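Local coordinates for protein putative S41 protease (Bacteroides fragilis NCTC 9343, PDB 3K50) that is of unproven function but resembles S41-family serine peptidases and may hydrolyse peptide bonds, at residues K187-L192 with A392-M397; L231-G236 with L380-T385; K333-P338 with L344-C349. All blocks are in the same frame, centred on the assembly; numbering follows the deposited sequence.

Contact 1 of 3, residues K187-L192 with A392-M397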
ATOM      1  N   LYS A 187      18.770  14.239  16.323  1.00 34.53           N
ATOM      2  CA  LYS A 187      18.685  13.003  15.571  1.00 35.50           C
ATOM      3  C   LYS A 187      18.668  13.337  14.088  1.00 32.69           C
ATOM      4  O   LYS A 187      18.316  14.446  13.700  1.00 33.68           O
ATOM      5  CB  LYS A 187      17.419  12.274  15.951  1.00 39.05           C
ATOM      6  CG  LYS A 187      17.345  11.868  17.422  1.00 39.75           C
ATOM      7  CD  LYS A 187      15.922  11.500  17.822  1.00 44.63           C
ATOM      8  CE  LYS A 187      15.851  10.905  19.245  1.00 49.02           C
ATOM      9  NZ  LYS A 187      16.407   9.490  19.297  1.00 42.25           N
ATOM     10  N   LYS A 188      19.059  12.376  13.263  1.00 35.17           N
ATOM     11  CA  LYS A 188      19.030  12.542  11.810  1.00 36.19           C
ATOM     12  C   LYS A 188      18.046  11.460  11.333  1.00 32.90           C
ATOM     13  O   LYS A 188      18.321  10.255  11.399  1.00 30.29           O
ATOM     14  CB  LYS A 188      20.409  12.447  11.197  1.00 37.66           C
ATOM     15  CG  LYS A 188      21.452  13.443  11.855  1.00 43.39           C
ATOM     16  CD  LYS A 188      22.829  13.471  11.124  1.00 44.72           C
ATOM     17  CE  LYS A 188      23.966  14.244  11.924  1.00 50.91           C
ATOM     18  N   VAL A 189      16.877  11.929  10.922  1.00 26.90           N
ATOM     19  CA  VAL A 189      15.741  11.080  10.625  1.00 29.35           C
ATOM     20  C   VAL A 189      15.494  10.872   9.145  1.00 28.37           C
ATOM     21  O   VAL A 189      15.232  11.823   8.376  1.00 30.68           O
ATOM     22  CB  VAL A 189      14.452  11.618  11.296  1.00 30.55           C
ATOM     23  CG1 VAL A 189      13.329  10.532  11.192  1.00 31.26           C
ATOM     24  CG2 VAL A 189      14.684  11.974  12.753  1.00 25.51           C
ATOM     25  N   GLY A 190      15.595   9.603   8.739  1.00 32.56           N
ATOM     26  CA  GLY A 190      15.269   9.238   7.370  1.00 31.73           C
ATOM     27  C   GLY A 190      13.756   9.067   7.258  1.00 30.93           C
ATOM     28  O   GLY A 190      13.164   8.389   8.083  1.00 33.13           O
ATOM     29  N   TYR A 191      13.135   9.678   6.251  1.00 29.61           N
ATOM     30  CA  TYR A 191      11.690   9.520   6.032  1.00 30.15           C
ATOM     31  C   TYR A 191      11.497   8.936   4.622  1.00 29.32           C
ATOM     32  O   TYR A 191      12.000   9.482   3.629  1.00 26.98           O
ATOM     33  CB  TYR A 191      10.927  10.858   6.158  1.00 29.78           C
ATOM     34  CG  TYR A 191       9.486  10.753   5.683  1.00 30.57           C
ATOM     35  CD1 TYR A 191       8.530  10.133   6.479  1.00 33.75           C
ATOM     36  CD2 TYR A 191       9.094  11.250   4.463  1.00 28.75           C
ATOM     37  CE1 TYR A 191       7.219  10.016   6.085  1.00 27.01           C
ATOM     38  CE2 TYR A 191       7.764  11.109   4.025  1.00 29.50           C
ATOM     39  CZ  TYR A 191       6.850  10.509   4.839  1.00 29.66           C
ATOM     40  OH  TYR A 191       5.578  10.342   4.447  1.00 29.86           O
ATOM     41  N   LEU A 192      10.790   7.832   4.548  1.00 27.24           N
ATOM     42  CA  LEU A 192      10.474   7.227   3.278  1.00 29.22           C
ATOM     43  C   LEU A 192       9.007   6.868   3.145  1.00 27.94           C
ATOM     44  O   LEU A 192       8.500   6.053   3.896  1.00 27.98           O
ATOM     45  CB  LEU A 192      11.304   5.948   3.084  1.00 29.64           C
ATOM     46  CG  LEU A 192      11.138   5.098   1.816  1.00 34.78           C
ATOM     47  CD1 LEU A 192      11.691   5.845   0.602  1.00 31.28           C
ATOM     48  CD2 LEU A 192      11.843   3.799   1.970  1.00 29.56           C
ATOM     49  N   ALA A 392       3.798  12.796  14.748  1.00 32.74           N
ATOM     50  CA  ALA A 392       3.631  11.907  15.912  1.00 28.01           C
ATOM     51  C   ALA A 392       4.899  11.110  16.169  1.00 28.21           C
ATOM     52  O   ALA A 392       5.350  11.006  17.323  1.00 30.20           O
ATOM     53  CB  ALA A 392       2.419  10.962  15.732  1.00 27.24           C
ATOM     54  N   ALA A 393       5.454  10.507  15.116  1.00 27.67           N
ATOM     55  CA  ALA A 393       6.652   9.737  15.216  1.00 29.53           C
ATOM     56  C   ALA A 393       7.775  10.600  15.749  1.00 31.32           C
ATOM     57  O   ALA A 393       8.513  10.190  16.635  1.00 28.44           O
ATOM     58  CB  ALA A 393       7.078   9.174  13.839  1.00 32.63           C
ATOM     59  N   LEU A 394       7.922  11.779  15.178  1.00 24.44           N
ATOM     60  CA  LEU A 394       9.005  12.690  15.605  1.00 30.22           C
ATOM     61  C   LEU A 394       8.879  13.075  17.072  1.00 28.45           C
ATOM     62  O   LEU A 394       9.873  13.193  17.764  1.00 28.27           O
ATOM     63  CB  LEU A 394       9.027  13.933  14.745  1.00 24.07           C
ATOM     64  CG  LEU A 394       9.358  13.735  13.246  1.00 30.02           C
ATOM     65  CD1 LEU A 394       9.059  15.065  12.503  1.00 21.83           C
ATOM     66  CD2 LEU A 394      10.781  13.281  13.004  1.00 30.06           C
ATOM     67  N   LYS A 395       7.659  13.285  17.542  1.00 31.10           N
ATOM     68  CA  LYS A 395       7.459  13.619  18.927  1.00 29.90           C
ATOM     69  C   LYS A 395       7.731  12.406  19.821  1.00 33.90           C
ATOM     70  O   LYS A 395       8.354  12.529  20.893  1.00 32.85           O
ATOM     71  CB  LYS A 395       6.033  14.153  19.189  1.00 31.49           C
ATOM     72  CG  LYS A 395       5.731  15.594  18.654  1.00 34.88           C
ATOM     73  CD  LYS A 395       4.332  16.018  19.205  1.00 39.20           C
ATOM     74  CE  LYS A 395       3.738  17.356  18.664  1.00 53.67           C
ATOM     75  NZ  LYS A 395       4.782  18.286  18.229  1.00 53.98           N
ATOM     76  N   ILE A 396       7.226  11.250  19.424  1.00 28.97           N
ATOM     77  CA  ILE A 396       7.407  10.041  20.234  1.00 30.23           C
ATOM     78  C   ILE A 396       8.900   9.694  20.395  1.00 31.94           C
ATOM     79  O   ILE A 396       9.336   9.440  21.484  1.00 32.85           O
ATOM     80  CB  ILE A 396       6.634   8.867  19.659  1.00 30.89           C
ATOM     81  CG1 ILE A 396       5.135   9.072  19.953  1.00 28.21           C
ATOM     82  CG2 ILE A 396       7.095   7.528  20.278  1.00 28.96           C
ATOM     83  CD1 ILE A 396       4.160   8.528  18.851  1.00 29.83           C
HETATM   84  N   MSE A 397       9.685   9.787  19.331  1.00 30.68           N
HETATM   85  CA  MSE A 397      11.098   9.454  19.441  1.00 29.71           C
HETATM   86  C   MSE A 397      11.838  10.485  20.290  1.00 31.60           C
HETATM   87  O   MSE A 397      12.904  10.215  20.804  1.00 34.42           O
HETATM   88  CB  MSE A 397      11.738   9.310  18.048  1.00 31.15           C
HETATM   89  CG  MSE A 397      11.971  10.622  17.327  1.00 30.25           C
HETATM   90 SE   MSE A 397      12.779  10.459  15.568  0.75 26.89          SE
HETATM   91  CE  MSE A 397      11.315   9.507  14.630  1.00 31.17           C
TER
HETATM   92  O   HOH W   1      14.429   7.887  20.609  1.00 45.49           O
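Lys187 and Val189 on strand 187-192 face Leu394 and Met397 on helix 392-397. The two axes run at 151° to each other, close to antiparallel, and come within 11.4 Å. This is helix-on-sheet packing in the ClpP/crotonase-like domain of the S41 peptidases. The helix belongs to 388-398, near the C-terminus. The strand is the second of the mixed six-strand sheet. The CA atoms of Val189 and Leu394 are 8.5 Å apart, so side chains fill the gap between the two backbones.

Val189 points toward the helix and offers both methyls. Its CG2 meets the selenium SE of Met397, a selenomethionine, at 3.7 Å, and CD2 of Leu394 at 4.1 Å. The Met397 chain is extended as far as SE and then bends (chi3 65°). The bend sets its CE methyl 4.1 Å from Val189 CG1. Trp184 on the neighbouring strand also touches Leu394, and Tyr294 touches Met397.

At the N-terminal end of the strand, the side chains of Lys187 and Met397 pass alongside each other in opposite directions. Lys187 CD lies 4.0 Å from Met397 SE. The lysine turns at its last torsion (chi4 -73°), and its amine makes a salt bridge with Glu226. One water bridges the two segments: it accepts from Lys187 NZ at 2.9 Å and donates to the backbone O of Met397 at 2.8 Å.

Contact 2 of 3, residues L231-G236 with L380-T385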
ATOM      1  N   LEU A 231       4.101   3.475   5.215  1.00 29.42           N
ATOM      2  CA  LEU A 231       3.415   2.448   4.444  1.00 27.60           C
ATOM      3  C   LEU A 231       1.891   2.651   4.498  1.00 30.84           C
ATOM      4  O   LEU A 231       1.089   1.755   4.259  1.00 32.64           O
ATOM      5  CB  LEU A 231       3.756   1.099   5.055  1.00 30.26           C
ATOM      6  CG  LEU A 231       5.212   0.682   5.103  1.00 29.04           C
ATOM      7  CD1 LEU A 231       5.398  -0.764   5.737  1.00 22.71           C
ATOM      8  CD2 LEU A 231       5.855   0.779   3.704  1.00 24.62           C
ATOM      9  N   ARG A 232       1.459   3.851   4.794  1.00 31.91           N
ATOM     10  CA  ARG A 232       0.039   4.031   5.051  1.00 28.95           C
ATOM     11  C   ARG A 232      -0.957   3.608   3.974  1.00 28.54           C
ATOM     12  O   ARG A 232      -2.104   3.278   4.318  1.00 29.28           O
ATOM     13  CB  ARG A 232      -0.263   5.481   5.489  1.00 29.41           C
ATOM     14  CG  ARG A 232      -0.305   6.497   4.380  1.00 28.47           C
ATOM     15  CD  ARG A 232      -0.571   7.865   4.968  1.00 26.13           C
ATOM     16  NE  ARG A 232       0.621   8.433   5.578  1.00 28.84           N
ATOM     17  CZ  ARG A 232       0.671   9.562   6.291  1.00 28.85           C
ATOM     18  NH1 ARG A 232      -0.438  10.237   6.605  1.00 30.33           N
ATOM     19  NH2 ARG A 232       1.856   9.979   6.757  1.00 27.08           N
ATOM     20  N   TYR A 233      -0.574   3.704   2.711  1.00 25.30           N
ATOM     21  CA  TYR A 233      -1.438   3.357   1.631  1.00 27.49           C
ATOM     22  C   TYR A 233      -0.846   2.212   0.846  1.00 29.01           C
ATOM     23  O   TYR A 233      -1.294   1.950  -0.260  1.00 28.95           O
ATOM     24  CB  TYR A 233      -1.666   4.574   0.669  1.00 28.28           C
ATOM     25  CG  TYR A 233      -2.240   5.794   1.283  1.00 25.84           C
ATOM     26  CD1 TYR A 233      -3.251   5.706   2.263  1.00 25.32           C
ATOM     27  CD2 TYR A 233      -1.874   7.092   0.813  1.00 28.44           C
ATOM     28  CE1 TYR A 233      -3.735   6.820   2.834  1.00 28.61           C
ATOM     29  CE2 TYR A 233      -2.430   8.223   1.364  1.00 28.69           C
ATOM     30  CZ  TYR A 233      -3.353   8.074   2.374  1.00 26.20           C
ATOM     31  OH  TYR A 233      -3.874   9.202   2.975  1.00 25.13           O
ATOM     32  N   ASN A 234       0.101   1.493   1.430  1.00 28.04           N
ATOM     33  CA  ASN A 234       0.788   0.385   0.748  1.00 29.48           C
ATOM     34  C   ASN A 234       0.028  -0.961   0.850  1.00 30.09           C
ATOM     35  O   ASN A 234      -0.032  -1.596   1.906  1.00 30.09           O
ATOM     36  CB  ASN A 234       2.201   0.263   1.306  1.00 30.69           C
ATOM     37  CG  ASN A 234       3.084  -0.632   0.456  1.00 33.86           C
ATOM     38  OD1 ASN A 234       2.642  -1.695   0.004  1.00 26.52           O
ATOM     39  ND2 ASN A 234       4.360  -0.232   0.280  1.00 30.56           N
ATOM     40  N   THR A 235      -0.558  -1.392  -0.273  1.00 32.53           N
ATOM     41  CA  THR A 235      -1.434  -2.572  -0.308  1.00 31.54           C
ATOM     42  C   THR A 235      -0.651  -3.878  -0.552  1.00 32.34           C
ATOM     43  O   THR A 235      -1.236  -4.960  -0.704  1.00 31.24           O
ATOM     44  CB  THR A 235      -2.537  -2.409  -1.380  1.00 34.44           C
ATOM     45  OG1 THR A 235      -1.949  -2.485  -2.672  1.00 32.47           O
ATOM     46  CG2 THR A 235      -3.316  -1.084  -1.235  1.00 32.45           C
ATOM     47  N   GLY A 236       0.667  -3.756  -0.670  1.00 32.24           N
ATOM     48  CA  GLY A 236       1.554  -4.910  -0.684  1.00 33.48           C
ATOM     49  C   GLY A 236       2.298  -5.117  -1.971  1.00 32.51           C
ATOM     50  O   GLY A 236       2.649  -4.144  -2.692  1.00 33.15           O
ATOM     51  N   LEU A 380      -1.343  17.188   5.573  1.00 32.14           N
ATOM     52  CA  LEU A 380      -0.354  17.953   4.826  1.00 32.32           C
ATOM     53  C   LEU A 380       0.483  17.081   3.935  1.00 29.75           C
ATOM     54  O   LEU A 380       0.442  15.863   4.085  1.00 32.31           O
ATOM     55  CB  LEU A 380       0.584  18.654   5.827  1.00 34.62           C
ATOM     56  CG  LEU A 380       0.024  19.792   6.658  1.00 34.44           C
ATOM     57  CD1 LEU A 380       0.933  20.110   7.809  1.00 29.66           C
ATOM     58  CD2 LEU A 380      -0.276  21.044   5.735  1.00 32.10           C
ATOM     59  N   PRO A 381       1.227  17.702   2.969  1.00 28.69           N
ATOM     60  CA  PRO A 381       2.087  16.905   2.137  1.00 27.47           C
ATOM     61  C   PRO A 381       3.004  15.972   2.896  1.00 28.61           C
ATOM     62  O   PRO A 381       3.487  16.309   3.970  1.00 26.34           O
ATOM     63  CB  PRO A 381       2.945  17.945   1.407  1.00 29.47           C
ATOM     64  CG  PRO A 381       1.928  19.132   1.244  1.00 29.40           C
ATOM     65  CD  PRO A 381       1.202  19.129   2.533  1.00 23.69           C
ATOM     66  N   PHE A 382       3.274  14.826   2.290  1.00 30.12           N
ATOM     67  CA  PHE A 382       4.182  13.870   2.918  1.00 28.83           C
ATOM     68  C   PHE A 382       5.581  14.446   3.145  1.00 30.21           C
ATOM     69  O   PHE A 382       6.149  15.144   2.300  1.00 30.18           O
ATOM     70  CB  PHE A 382       4.295  12.632   2.062  1.00 29.31           C
ATOM     71  CG  PHE A 382       2.993  11.916   1.840  1.00 27.65           C
ATOM     72  CD1 PHE A 382       2.361  11.256   2.892  1.00 31.40           C
ATOM     73  CD2 PHE A 382       2.477  11.782   0.569  1.00 30.58           C
ATOM     74  CE1 PHE A 382       1.201  10.557   2.663  1.00 33.55           C
ATOM     75  CE2 PHE A 382       1.342  11.101   0.343  1.00 28.06           C
ATOM     76  CZ  PHE A 382       0.704  10.454   1.395  1.00 30.90           C
ATOM     77  N   GLY A 383       6.140  14.166   4.308  1.00 29.15           N
ATOM     78  CA  GLY A 383       7.458  14.669   4.648  1.00 27.24           C
ATOM     79  C   GLY A 383       7.445  16.067   5.280  1.00 30.28           C
ATOM     80  O   GLY A 383       8.467  16.488   5.807  1.00 29.46           O
ATOM     81  N   ASN A 384       6.317  16.780   5.274  1.00 29.24           N
ATOM     82  CA  ASN A 384       6.200  18.046   6.016  1.00 28.20           C
ATOM     83  C   ASN A 384       6.181  17.593   7.464  1.00 29.15           C
ATOM     84  O   ASN A 384       5.393  16.748   7.806  1.00 31.46           O
ATOM     85  CB  ASN A 384       4.919  18.785   5.601  1.00 26.88           C
ATOM     86  CG  ASN A 384       4.700  20.100   6.333  1.00 31.69           C
ATOM     87  OD1 ASN A 384       4.799  20.183   7.561  1.00 26.61           O
ATOM     88  ND2 ASN A 384       4.281  21.120   5.580  1.00 28.33           N
ATOM     89  N   THR A 385       7.054  18.123   8.332  1.00 30.51           N
ATOM     90  CA  THR A 385       7.163  17.622   9.707  1.00 27.18           C
ATOM     91  C   THR A 385       5.945  17.876  10.582  1.00 29.23           C
ATOM     92  O   THR A 385       5.793  17.273  11.671  1.00 29.53           O
ATOM     93  CB  THR A 385       8.425  18.161  10.423  1.00 29.27           C
ATOM     94  OG1 THR A 385       8.392  19.572  10.417  1.00 29.04           O
ATOM     95  CG2 THR A 385       9.756  17.677   9.713  1.00 27.84           C
TER
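Phe382 carries the touch of segment 380-385 on segment 231-236, where it meets Arg232 and Tyr233. The second segment starts at Leu380, whose carbonyl accepts from Arg110. Pro381 then opens a type II turn that ends at Asn384, closed by the bond from Asn384 N to Pro381 O.

Phe382 takes the second place in this turn and points toward the other loop. With CG anti to the carbonyl carbon (chi1 -60°), the ring extends to Arg232 and Tyr233. The ring presents its edge. CE1 sits 3.6 Å above the guanidinium plane of Arg232, offset toward the rim, and is 3.7 Å from Arg232 NE. The two planes are 76° apart, so a ring edge stands over a flat cationic face. On the same edge, Phe382 CZ meets Tyr233 CE2 at 3.8 Å. Tyr191 and Met193 of strand 187-194 also pack on Phe382.

The arginine bends at chi3 (77°), which brings NE and CZ to the phenylalanine. Its CG lies over the centre of the Tyr233 ring. The guanidinium is held by salt bridges to Asp230, Glu372 and Glu387. Tyr233 OH bonds to Glu372 as well, so one carboxylate ties both side chains together.

Gly383, with positive phi, takes the third place, and Asn384 ends the turn; its OD1 accepts from Asn386 N. Thr385 then leads toward helix 388-398.

Segment 231-236 forms its own type I turn from Leu231 to Asn234. An Asx turn follows, with Gly236 N donating to Asn234 OD1 at 2.9 Å. This Asn- and Gly-bearing loop after strand 226-230 fits the DLRxNxGG motif of S41 peptidases, which in relatives lies by the active site.

Contact 3 of 3, residues K333-P338 with L344-C349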
ATOM      1  N   LYS A 333       0.190 -15.204  -4.945  0.80 34.42           N
ATOM      2  CA  LYS A 333       0.991 -15.145  -6.173  0.80 37.09           C
ATOM      3  C   LYS A 333      -0.010 -15.024  -7.337  0.80 34.99           C
ATOM      4  O   LYS A 333      -1.139 -15.492  -7.240  0.80 28.23           O
ATOM      5  CB  LYS A 333       1.902 -16.363  -6.317  0.80 36.55           C
ATOM      6  CG  LYS A 333       3.363 -16.004  -6.588  0.80 55.06           C
ATOM      7  CD  LYS A 333       4.280 -16.675  -5.536  0.80 66.91           C
ATOM      8  CE  LYS A 333       5.674 -16.043  -5.428  0.80 68.98           C
ATOM      9  NZ  LYS A 333       6.268 -16.299  -4.067  0.80 72.68           N
ATOM     10  N   PRO A 334       0.364 -14.306  -8.401  1.00 37.34           N
ATOM     11  CA  PRO A 334      -0.490 -14.207  -9.587  1.00 36.73           C
ATOM     12  C   PRO A 334      -0.436 -15.406 -10.547  1.00 38.97           C
ATOM     13  O   PRO A 334       0.643 -15.955 -10.800  1.00 34.25           O
ATOM     14  CB  PRO A 334       0.056 -12.993 -10.311  1.00 37.15           C
ATOM     15  CG  PRO A 334       1.473 -12.893  -9.880  1.00 40.30           C
ATOM     16  CD  PRO A 334       1.568 -13.448  -8.505  1.00 38.37           C
ATOM     17  N   PHE A 335      -1.609 -15.809 -11.045  1.00 35.00           N
ATOM     18  CA  PHE A 335      -1.733 -16.841 -12.049  1.00 33.12           C
ATOM     19  C   PHE A 335      -2.613 -16.202 -13.128  1.00 32.86           C
ATOM     20  O   PHE A 335      -3.696 -15.714 -12.827  1.00 36.29           O
ATOM     21  CB  PHE A 335      -2.357 -18.113 -11.469  1.00 35.38           C
ATOM     22  CG  PHE A 335      -1.519 -18.770 -10.416  1.00 29.96           C
ATOM     23  CD1 PHE A 335      -1.621 -18.394  -9.095  1.00 36.15           C
ATOM     24  CD2 PHE A 335      -0.597 -19.753 -10.765  1.00 34.19           C
ATOM     25  CE1 PHE A 335      -0.823 -19.020  -8.107  1.00 32.38           C
ATOM     26  CE2 PHE A 335       0.219 -20.339  -9.808  1.00 32.00           C
ATOM     27  CZ  PHE A 335       0.122 -19.933  -8.475  1.00 30.93           C
ATOM     28  N   VAL A 336      -2.126 -16.163 -14.358  1.00 36.32           N
ATOM     29  CA  VAL A 336      -2.856 -15.557 -15.489  1.00 35.23           C
ATOM     30  C   VAL A 336      -3.633 -16.604 -16.235  1.00 35.91           C
ATOM     31  O   VAL A 336      -3.075 -17.666 -16.545  1.00 36.52           O
ATOM     32  CB  VAL A 336      -1.888 -14.858 -16.461  1.00 36.52           C
ATOM     33  CG1 VAL A 336      -2.648 -14.013 -17.466  1.00 38.58           C
ATOM     34  CG2 VAL A 336      -0.941 -13.956 -15.694  1.00 33.38           C
ATOM     35  N   HIS A 337      -4.924 -16.354 -16.497  1.00 36.35           N
ATOM     36  CA  HIS A 337      -5.746 -17.310 -17.247  1.00 35.68           C
ATOM     37  C   HIS A 337      -5.134 -17.425 -18.651  1.00 37.52           C
ATOM     38  O   HIS A 337      -4.709 -16.420 -19.192  1.00 35.14           O
ATOM     39  CB  HIS A 337      -7.189 -16.866 -17.396  1.00 31.56           C
ATOM     40  CG  HIS A 337      -8.104 -17.930 -17.931  1.00 32.44           C
ATOM     41  ND1 HIS A 337      -8.239 -18.195 -19.280  1.00 34.33           N
ATOM     42  CD2 HIS A 337      -8.961 -18.777 -17.304  1.00 34.30           C
ATOM     43  CE1 HIS A 337      -9.103 -19.181 -19.456  1.00 37.06           C
ATOM     44  NE2 HIS A 337      -9.583 -19.531 -18.273  1.00 36.03           N
ATOM     45  N   PRO A 338      -5.089 -18.631 -19.228  1.00 36.46           N
ATOM     46  CA  PRO A 338      -4.488 -18.763 -20.582  1.00 39.87           C
ATOM     47  C   PRO A 338      -5.125 -17.920 -21.680  1.00 42.44           C
ATOM     48  O   PRO A 338      -4.422 -17.389 -22.525  1.00 44.71           O
ATOM     49  CB  PRO A 338      -4.684 -20.235 -20.916  1.00 37.09           C
ATOM     50  CG  PRO A 338      -4.853 -20.910 -19.601  1.00 40.09           C
ATOM     51  CD  PRO A 338      -5.509 -19.931 -18.682  1.00 39.00           C
ATOM     52  N   LEU A 344      -5.651 -14.326 -11.413  1.00 35.51           N
ATOM     53  CA  LEU A 344      -6.041 -14.923 -10.124  1.00 32.94           C
ATOM     54  C   LEU A 344      -4.877 -14.710  -9.175  1.00 33.01           C
ATOM     55  O   LEU A 344      -3.812 -15.288  -9.387  1.00 32.48           O
ATOM     56  CB  LEU A 344      -6.281 -16.415 -10.246  1.00 33.71           C
ATOM     57  CG  LEU A 344      -6.488 -17.236  -8.943  1.00 30.54           C
ATOM     58  CD1 LEU A 344      -7.617 -16.594  -8.107  1.00 32.58           C
ATOM     59  CD2 LEU A 344      -6.817 -18.704  -9.233  1.00 31.35           C
ATOM     60  N   ASN A 345      -5.049 -13.796  -8.214  1.00 31.45           N
ATOM     61  CA  ASN A 345      -4.074 -13.544  -7.162  1.00 34.30           C
ATOM     62  C   ASN A 345      -4.481 -14.501  -6.045  1.00 30.11           C
ATOM     63  O   ASN A 345      -5.458 -14.259  -5.339  1.00 35.30           O
ATOM     64  CB  ASN A 345      -4.089 -12.094  -6.728  1.00 33.41           C
ATOM     65  CG  ASN A 345      -3.439 -11.169  -7.772  1.00 43.78           C
ATOM     66  OD1 ASN A 345      -4.107 -10.358  -8.429  1.00 49.79           O
ATOM     67  ND2 ASN A 345      -2.154 -11.343  -7.967  1.00 39.16           N
ATOM     68  N   LEU A 346      -3.793 -15.643  -5.988  1.00 32.01           N
ATOM     69  CA  LEU A 346      -4.150 -16.738  -5.080  1.00 28.32           C
ATOM     70  C   LEU A 346      -3.251 -16.916  -3.858  1.00 29.98           C
ATOM     71  O   LEU A 346      -2.040 -16.827  -3.985  1.00 29.44           O
ATOM     72  CB  LEU A 346      -4.128 -18.010  -5.897  1.00 26.39           C
ATOM     73  CG  LEU A 346      -4.552 -19.337  -5.242  1.00 28.16           C
ATOM     74  CD1 LEU A 346      -6.036 -19.329  -4.997  1.00 31.35           C
ATOM     75  CD2 LEU A 346      -4.149 -20.502  -6.227  1.00 31.29           C
ATOM     76  N   VAL A 347      -3.830 -17.147  -2.679  1.00 28.82           N
ATOM     77  CA  VAL A 347      -3.025 -17.468  -1.496  1.00 28.50           C
ATOM     78  C   VAL A 347      -2.268 -18.766  -1.793  1.00 30.71           C
ATOM     79  O   VAL A 347      -2.881 -19.806  -2.054  1.00 30.37           O
ATOM     80  CB  VAL A 347      -3.879 -17.648  -0.213  1.00 27.54           C
ATOM     81  CG1 VAL A 347      -3.026 -18.121   0.963  1.00 24.82           C
ATOM     82  CG2 VAL A 347      -4.573 -16.380   0.146  1.00 28.53           C
ATOM     83  N   VAL A 348      -0.945 -18.703  -1.721  1.00 27.58           N
ATOM     84  CA  VAL A 348      -0.065 -19.849  -1.971  1.00 27.59           C
ATOM     85  C   VAL A 348       0.772 -20.282  -0.736  1.00 30.50           C
ATOM     86  O   VAL A 348       1.025 -21.489  -0.541  1.00 30.40           O
ATOM     87  CB  VAL A 348       0.879 -19.584  -3.195  1.00 31.44           C
ATOM     88  CG1 VAL A 348       0.028 -19.509  -4.478  1.00 24.32           C
ATOM     89  CG2 VAL A 348       1.775 -18.354  -2.960  1.00 26.64           C
ATOM     90  N   CYS A 349       1.147 -19.352   0.131  1.00 28.47           N
ATOM     91  CA  CYS A 349       1.947 -19.724   1.304  1.00 32.44           C
ATOM     92  C   CYS A 349       1.772 -18.893   2.531  1.00 31.87           C
ATOM     93  O   CYS A 349       1.359 -17.753   2.488  1.00 30.64           O
ATOM     94  CB  CYS A 349       3.443 -19.709   0.994  1.00 30.68           C
ATOM     95  SG  CYS A 349       4.206 -18.130   0.510  1.00 29.32           S
TER
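Lys333 to Phe335 pair with Leu344 to Leu346 in an antiparallel beta hairpin built from strands 330-336 and 342-352. Two hydrogen-bonded pairs flank one non-hydrogen-bonded pair. Lys333 and Leu346 exchange N-H...O bonds of 2.9 Å, from Lys333 N to Leu346 O and from Leu346 N to Lys333 O. Phe335 and Leu344 do the same at 2.8 Å, from Phe335 N to Leu344 O and from Leu344 N to Phe335 O. Between them, the Pro334 and Asn345 CA atoms close to 4.4 Å, and their side chains lie on the face away from Lys333, Phe335, Leu344 and Leu346.

The main bump is the ring of Phe335. It leans diagonally across the partner strand and fills the hollow lined by Leu346 CB and CD2 and Val348 CG1. CG anti to the carbonyl carbon (chi1 -64°) carries it there. CD1 lies 4.1 Å from Leu346 CB, meeting it obliquely. Helix 18-26 covers this side, with Trp18 and Val22 touching the Phe335 side chain and Val22 also reaching Leu344.

Val348 is the second bump. A classic beta bulge sets two residues, Val348 and Cys349, opposite the single Ala331. The two Val348 methyls reach different neighbours. CG2 packs against CB and CD of Lys333, 3.9 Å from Lys333 CB, and the side chains run nearly perpendicular. CG1 lies in the plane of the Phe335 ring, at its edge, 3.8 Å from Phe335 CE1.

Contact 2 is the most buried and lies nearest the chain centre. Contacts 1 and 3 are partly buried and lie on opposite sides of that centre, their own centres about 38 Å apart. Contacts 1 and 2 touch: Tyr191 packs on Gly383, and Leu394 on Thr385. Both place C-terminal segments beside the mixed sheet: the helix on strand 187-194, the turn on the loop after strand 226-230. Contact 3 belongs to another sheet and touches neither. Its strands are close in sequence and bond backbone to backbone; the other two join distant parts through side chains. Contact 1 is mainly apolar, with a lysine and a bridging water at one end; contact 2 sets an aromatic edge against a charged network.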